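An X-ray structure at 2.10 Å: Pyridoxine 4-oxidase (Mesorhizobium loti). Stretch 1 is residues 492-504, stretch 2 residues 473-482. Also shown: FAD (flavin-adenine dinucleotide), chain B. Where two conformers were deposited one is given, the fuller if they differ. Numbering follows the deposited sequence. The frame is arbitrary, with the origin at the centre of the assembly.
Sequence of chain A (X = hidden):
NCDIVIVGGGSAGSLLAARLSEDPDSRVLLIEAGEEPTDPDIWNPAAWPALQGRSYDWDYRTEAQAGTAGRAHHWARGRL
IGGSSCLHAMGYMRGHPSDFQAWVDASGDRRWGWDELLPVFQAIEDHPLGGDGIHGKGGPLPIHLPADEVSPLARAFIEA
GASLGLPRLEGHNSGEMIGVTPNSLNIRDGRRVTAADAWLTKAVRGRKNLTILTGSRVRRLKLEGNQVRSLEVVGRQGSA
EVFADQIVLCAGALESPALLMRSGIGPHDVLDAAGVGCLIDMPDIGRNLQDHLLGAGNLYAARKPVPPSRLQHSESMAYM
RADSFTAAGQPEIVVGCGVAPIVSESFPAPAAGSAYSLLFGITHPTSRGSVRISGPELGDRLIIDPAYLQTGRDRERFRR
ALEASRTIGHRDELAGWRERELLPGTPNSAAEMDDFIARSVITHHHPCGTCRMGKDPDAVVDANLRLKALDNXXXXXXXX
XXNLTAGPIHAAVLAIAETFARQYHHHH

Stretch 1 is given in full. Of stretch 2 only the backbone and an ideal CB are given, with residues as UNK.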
# COMPACT_ATOMS: atom_id res chain seq x y z
N ALA A 492 -1.58 -7.53 1.63
CA ALA A 492 -2.96 -7.66 1.17
C ALA A 492 -3.09 -7.63 -0.34
O ALA A 492 -3.87 -8.39 -0.93
CB ALA A 492 -3.83 -6.56 1.79
N VAL A 493 -2.34 -6.74 -0.99
CA VAL A 493 -2.36 -6.68 -2.45
C VAL A 493 -1.86 -8.01 -3.01
O VAL A 493 -2.38 -8.53 -4.01
CB VAL A 493 -1.44 -5.56 -2.99
CG1 VAL A 493 -1.44 -5.55 -4.51
CG2 VAL A 493 -1.86 -4.20 -2.44
N LEU A 494 -0.84 -8.57 -2.36
CA LEU A 494 -0.28 -9.83 -2.82
C LEU A 494 -1.28 -10.96 -2.56
O LEU A 494 -1.50 -11.82 -3.42
CB LEU A 494 1.08 -10.10 -2.17
CG LEU A 494 2.21 -9.09 -2.48
CD1 LEU A 494 3.42 -9.39 -1.59
CD2 LEU A 494 2.63 -9.11 -3.94
N ALA A 495 -1.93 -10.93 -1.40
CA ALA A 495 -3.00 -11.91 -1.14
C ALA A 495 -4.12 -11.80 -2.18
O ALA A 495 -4.62 -12.81 -2.67
CB ALA A 495 -3.54 -11.77 0.27
N ILE A 496 -4.50 -10.58 -2.55
CA ILE A 496 -5.49 -10.40 -3.61
C ILE A 496 -5.04 -11.04 -4.92
O ILE A 496 -5.82 -11.69 -5.63
CB ILE A 496 -5.79 -8.90 -3.87
CG1 ILE A 496 -6.54 -8.30 -2.69
CG2 ILE A 496 -6.65 -8.71 -5.15
CD1 ILE A 496 -6.72 -6.80 -2.80
N ALA A 497 -3.78 -10.85 -5.25
CA ALA A 497 -3.30 -11.38 -6.53
C ALA A 497 -3.26 -12.92 -6.48
O ALA A 497 -3.71 -13.59 -7.42
CB ALA A 497 -1.96 -10.80 -6.88
N GLU A 498 -2.73 -13.47 -5.38
CA GLU A 498 -2.65 -14.92 -5.26
C GLU A 498 -4.04 -15.57 -5.29
O GLU A 498 -4.22 -16.60 -5.95
CB GLU A 498 -1.89 -15.35 -4.00
CG GLU A 498 -1.83 -16.88 -3.76
CD GLU A 498 -1.15 -17.67 -4.88
OE1 GLU A 498 -1.41 -18.89 -4.99
OE2 GLU A 498 -0.34 -17.10 -5.65
N THR A 499 -5.04 -14.98 -4.63
CA THR A 499 -6.35 -15.64 -4.69
C THR A 499 -6.93 -15.57 -6.10
O THR A 499 -7.61 -16.51 -6.55
CB THR A 499 -7.39 -15.25 -3.55
OG1 THR A 499 -8.45 -14.45 -4.07
CG2 THR A 499 -6.76 -14.60 -2.34
N PHE A 500 -6.64 -14.51 -6.84
CA PHE A 500 -7.09 -14.48 -8.22
C PHE A 500 -6.34 -15.50 -9.09
O PHE A 500 -6.92 -16.07 -10.01
CB PHE A 500 -6.96 -13.09 -8.83
CG PHE A 500 -7.36 -13.04 -10.27
CD1 PHE A 500 -6.42 -13.21 -11.28
CD2 PHE A 500 -8.69 -12.86 -10.62
CE1 PHE A 500 -6.79 -13.18 -12.61
CE2 PHE A 500 -9.07 -12.82 -11.94
CZ PHE A 500 -8.12 -12.98 -12.94
N ALA A 501 -5.06 -15.72 -8.81
CA ALA A 501 -4.30 -16.71 -9.58
C ALA A 501 -4.89 -18.09 -9.35
O ALA A 501 -5.06 -18.88 -10.28
CB ALA A 501 -2.84 -16.69 -9.20
N ARG A 502 -5.22 -18.36 -8.09
CA ARG A 502 -5.82 -19.64 -7.73
C ARG A 502 -7.17 -19.83 -8.40
O ARG A 502 -7.50 -20.92 -8.86
CB ARG A 502 -5.93 -19.76 -6.21
CG ARG A 502 -4.58 -19.73 -5.50
CD ARG A 502 -4.69 -19.81 -3.98
NE ARG A 502 -3.42 -20.28 -3.42
CZ ARG A 502 -3.33 -21.13 -2.40
NH1 ARG A 502 -4.42 -21.58 -1.80
NH2 ARG A 502 -2.13 -21.52 -1.99
N GLN A 503 -7.94 -18.75 -8.51
CA GLN A 503 -9.26 -18.78 -9.13
C GLN A 503 -9.17 -19.00 -10.65
O GLN A 503 -9.99 -19.71 -11.23
CB GLN A 503 -10.00 -17.49 -8.79
CG GLN A 503 -10.97 -16.96 -9.83
CD GLN A 503 -11.42 -15.54 -9.51
OE1 GLN A 503 -11.51 -15.15 -8.35
NE2 GLN A 503 -11.67 -14.75 -10.54
N TYR A 504 -8.18 -18.39 -11.26
CA TYR A 504 -7.96 -18.55 -12.70
C TYR A 504 -7.57 -19.99 -13.06
O TYR A 504 -8.08 -20.55 -14.02
CB TYR A 504 -6.89 -17.57 -13.20
CG TYR A 504 -6.50 -17.83 -14.64
CD1 TYR A 504 -7.26 -17.32 -15.69
CD2 TYR A 504 -5.39 -18.60 -14.94
CE1 TYR A 504 -6.90 -17.57 -17.02
CE2 TYR A 504 -5.02 -18.86 -16.26
CZ TYR A 504 -5.78 -18.34 -17.29
OH TYR A 504 -5.40 -18.61 -18.59
N UNK A 473 -12.94 -8.92 -18.26
CA UNK A 473 -12.06 -7.93 -17.66
C UNK A 473 -12.04 -8.03 -16.14
O UNK A 473 -13.08 -7.99 -15.48
CB UNK A 473 -12.49 -6.52 -18.08
N UNK A 474 -10.84 -8.13 -15.58
CA UNK A 474 -10.68 -8.26 -14.14
C UNK A 474 -9.81 -7.13 -13.59
O UNK A 474 -8.99 -6.55 -14.32
CB UNK A 474 -10.07 -9.62 -13.79
N UNK A 475 -10.02 -6.77 -12.33
CA UNK A 475 -9.20 -5.76 -11.67
C UNK A 475 -8.56 -6.42 -10.45
O UNK A 475 -9.25 -6.84 -9.52
CB UNK A 475 -10.02 -4.53 -11.28
N UNK A 476 -7.23 -6.57 -10.48
CA UNK A 476 -6.56 -7.34 -9.44
C UNK A 476 -5.37 -6.57 -8.91
O UNK A 476 -4.23 -6.83 -9.30
CB UNK A 476 -6.12 -8.71 -9.97
N UNK A 477 -5.65 -5.61 -8.01
CA UNK A 477 -4.63 -4.81 -7.34
C UNK A 477 -5.25 -4.08 -6.13
O UNK A 477 -6.37 -4.41 -5.71
CB UNK A 477 -4.01 -3.81 -8.32
N UNK A 478 -4.55 -3.08 -5.59
CA UNK A 478 -5.02 -2.40 -4.39
C UNK A 478 -6.33 -1.66 -4.60
O UNK A 478 -7.01 -1.33 -3.64
CB UNK A 478 -3.95 -1.42 -3.90
N UNK A 479 -6.67 -1.38 -5.86
CA UNK A 479 -7.91 -0.65 -6.14
C UNK A 479 -9.18 -1.41 -5.71
O UNK A 479 -10.21 -0.79 -5.39
CB UNK A 479 -7.99 -0.34 -7.64
N UNK A 480 -9.15 -2.75 -5.69
CA UNK A 480 -10.37 -3.49 -5.32
C UNK A 480 -10.67 -3.54 -3.82
O UNK A 480 -11.80 -3.89 -3.43
CB UNK A 480 -10.26 -4.92 -5.84
N UNK A 481 -9.67 -3.22 -2.98
CA UNK A 481 -9.83 -3.30 -1.52
C UNK A 481 -11.06 -2.54 -1.05
O UNK A 481 -11.15 -1.33 -1.26
CB UNK A 481 -8.59 -2.75 -0.82
N UNK A 482 -12.03 -3.26 -0.44
CA UNK A 482 -13.21 -2.58 0.11
C UNK A 482 -12.79 -1.57 1.17
O UNK A 482 -13.33 -0.46 1.22
CB UNK A 482 -14.19 -3.59 0.70
PA FAD B . 1.83 -1.04 -8.00
O1A FAD B . 2.79 -1.98 -7.28
O2A FAD B . 1.98 0.44 -7.79
O5B FAD B . 1.93 -1.38 -9.58
C5B FAD B . 1.38 -0.57 -10.61
C4B FAD B . 2.24 -0.85 -11.84
O4B FAD B . 1.51 -0.66 -13.06
C3B FAD B . 3.43 0.09 -11.88
O3B FAD B . 4.58 -0.71 -12.19
C2B FAD B . 3.11 1.07 -13.02
O2B FAD B . 4.31 1.53 -13.67
C1B FAD B . 2.24 0.22 -13.94
N9A FAD B . 1.22 0.98 -14.73
C8A FAD B . 0.43 1.98 -14.28
N7A FAD B . -0.39 2.42 -15.28
C5A FAD B . -0.12 1.70 -16.39
C6A FAD B . -0.62 1.65 -17.79
N6A FAD B . -1.62 2.50 -18.21
N1A FAD B . -0.06 0.74 -18.64
C2A FAD B . 0.91 -0.11 -18.23
N3A FAD B . 1.40 -0.11 -16.97
C4A FAD B . 0.94 0.75 -16.02
N1 FAD B . 3.34 -1.36 1.60
C2 FAD B . 3.66 -2.19 2.61
O2 FAD B . 2.89 -3.14 2.86
N3 FAD B . 4.76 -2.01 3.38
C4 FAD B . 5.62 -1.01 3.17
O4 FAD B . 6.63 -0.85 3.90
C4X FAD B . 5.34 -0.05 2.07
N5 FAD B . 6.15 0.99 1.80
C5X FAD B . 5.88 1.84 0.78
C6 FAD B . 6.73 2.91 0.51
C7 FAD B . 6.45 3.78 -0.55
C7M FAD B . 7.38 4.93 -0.83
C8 FAD B . 5.25 3.56 -1.40
C8M FAD B . 4.95 4.50 -2.53
C9 FAD B . 4.39 2.49 -1.13
C9A FAD B . 4.67 1.63 -0.07
N10 FAD B . 3.82 0.55 0.21
C10 FAD B . 4.13 -0.31 1.28
C1' FAD B . 2.61 0.33 -0.60
C2' FAD B . 2.76 -0.83 -1.57
O2' FAD B . 4.02 -0.76 -2.25
C3' FAD B . 1.61 -0.72 -2.57
O3' FAD B . 0.37 -0.61 -1.84
C4' FAD B . 1.56 -1.92 -3.50
O4' FAD B . 2.83 -2.03 -4.16
C5' FAD B . 0.42 -1.80 -4.52
O5' FAD B . 0.69 -2.69 -5.60
P FAD B . -0.26 -2.68 -6.89
O1P FAD B . -0.04 -3.94 -7.72
O2P FAD B . -1.67 -2.30 -6.48
O3P FAD B . 0.30 -1.40 -7.69

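Stretch 1 is one continuous helix, and toward its neighbour it offers carbon: Ala-492, Val-493, Ile-496, Ala-497 and Phe-500, with Gln-503 at the far end.

Position 473 has extended angles, and its ideal CB finds nothing of the helix within 5.5 Å. The helix sets no rule here; Leu-473 is deposited and makes no contact with it.

At position 474 the strand turns CA-to-CB toward the helix, with the ideal CB 3.8 Å from Phe-500 CE2. A flat or branched apolar group would suit. The residue is Phe-474, in the m rotamer; its CD1 lies 3.6 Å from Phe-500 CE2, near the plane of the Phe-500 ring. The two rings meet obliquely, planes at 56°.

Position 475, the next along the strand, points away and is free of the helix's demands; Val-475 fills it.

Position 476 points toward the helix again, its ideal CB 4.5 Å from Phe-500 CG and 4.8 Å from Ile-496 CG2. The space between ring and helix backbone asks for a compact apolar side chain, and valine, isoleucine or leucine could each be considered. Val-476 uses both branches: CG2 sits over the Phe-500 ring face, 3.7 Å from its centroid, while CG1 comes 3.9 Å from Ile-496 CG2. Ala-497 meets the valine with its backbone as well as its methyl: Val-476 CG1 is 3.7 Å from Ala-497 CA and 4.3 Å from Ala-497 CB.

At position 477 CB points away from the helix and lies near the FAD phosphate oxygen O2P, so small or polar choices seem plausible. Asp-477 turns its carboxylate back on its own chain: Asp-477 OD1 accepts a hydrogen bond from the backbone N of position 479.

Position 478 begins a run of helical angles, and its N donates to FAD O2P at 3.1 Å. With the ideal CB already 3.8 Å from Val-493 CG2, a small residue is the simplest answer. Ala-478 makes that contact with its methyl alone.

Position 479 points away, leaving the helix indifferent. Ser-479 adds a very short bond from OG to Asp-477 OD1, 2.4 Å.

At position 480 CB leaves sideways, 5.0 Å from Ile-496 CD1, so a longer apolar chain could reach back. Ile-480 does so, its CD1 3.5 Å from Ile-496 CD1.

Position 481 is similar, its ideal CB 4.9 Å from Ile-496 CD1; a flexible apolar chain such as leucine or methionine would serve. Met-481 brings CG to 3.7 Å from Ile-496 CD1 and CE to 4.3 Å from Ala-492 CB.

Position 482 is out of reach, and its phi of -60° admits proline among many residues; Pro-482 is deposited.

Stretch 2 473-482: LFVVDASIMP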
# COMPACT_ATOMS: atom_id res chain seq x y z
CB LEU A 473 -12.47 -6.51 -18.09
CG LEU A 473 -11.74 -5.31 -17.48
CD1 LEU A 473 -10.28 -5.30 -17.85
CD2 LEU A 473 -12.41 -4.03 -17.94
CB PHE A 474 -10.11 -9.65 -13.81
CG PHE A 474 -10.89 -10.79 -14.44
CD1 PHE A 474 -11.89 -11.45 -13.71
CD2 PHE A 474 -10.67 -11.16 -15.76
CE1 PHE A 474 -12.63 -12.47 -14.29
CE2 PHE A 474 -11.40 -12.19 -16.34
CZ PHE A 474 -12.38 -12.85 -15.60
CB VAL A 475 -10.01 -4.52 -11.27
CG1 VAL A 475 -9.09 -3.48 -10.68
CG2 VAL A 475 -10.78 -3.95 -12.49
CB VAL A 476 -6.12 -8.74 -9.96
CG1 VAL A 476 -5.58 -9.57 -8.81
CG2 VAL A 476 -7.30 -9.45 -10.58
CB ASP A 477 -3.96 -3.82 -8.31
CG ASP A 477 -4.96 -2.89 -8.98
OD1 ASP A 477 -5.98 -2.51 -8.33
OD2 ASP A 477 -4.73 -2.53 -10.16
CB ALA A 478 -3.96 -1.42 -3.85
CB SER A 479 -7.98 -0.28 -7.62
OG SER A 479 -8.18 -1.45 -8.40
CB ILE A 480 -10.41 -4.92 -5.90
CG1 ILE A 480 -9.38 -5.83 -5.21
CG2 ILE A 480 -10.31 -4.90 -7.44
CD1 ILE A 480 -10.01 -6.70 -4.10
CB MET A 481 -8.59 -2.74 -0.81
CG MET A 481 -7.30 -3.48 -1.17
SD MET A 481 -5.80 -2.77 -0.44
CE MET A 481 -6.18 -2.97 1.33
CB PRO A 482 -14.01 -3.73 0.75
CG PRO A 482 -13.63 -4.95 -0.12
CD PRO A 482 -12.16 -4.73 -0.40
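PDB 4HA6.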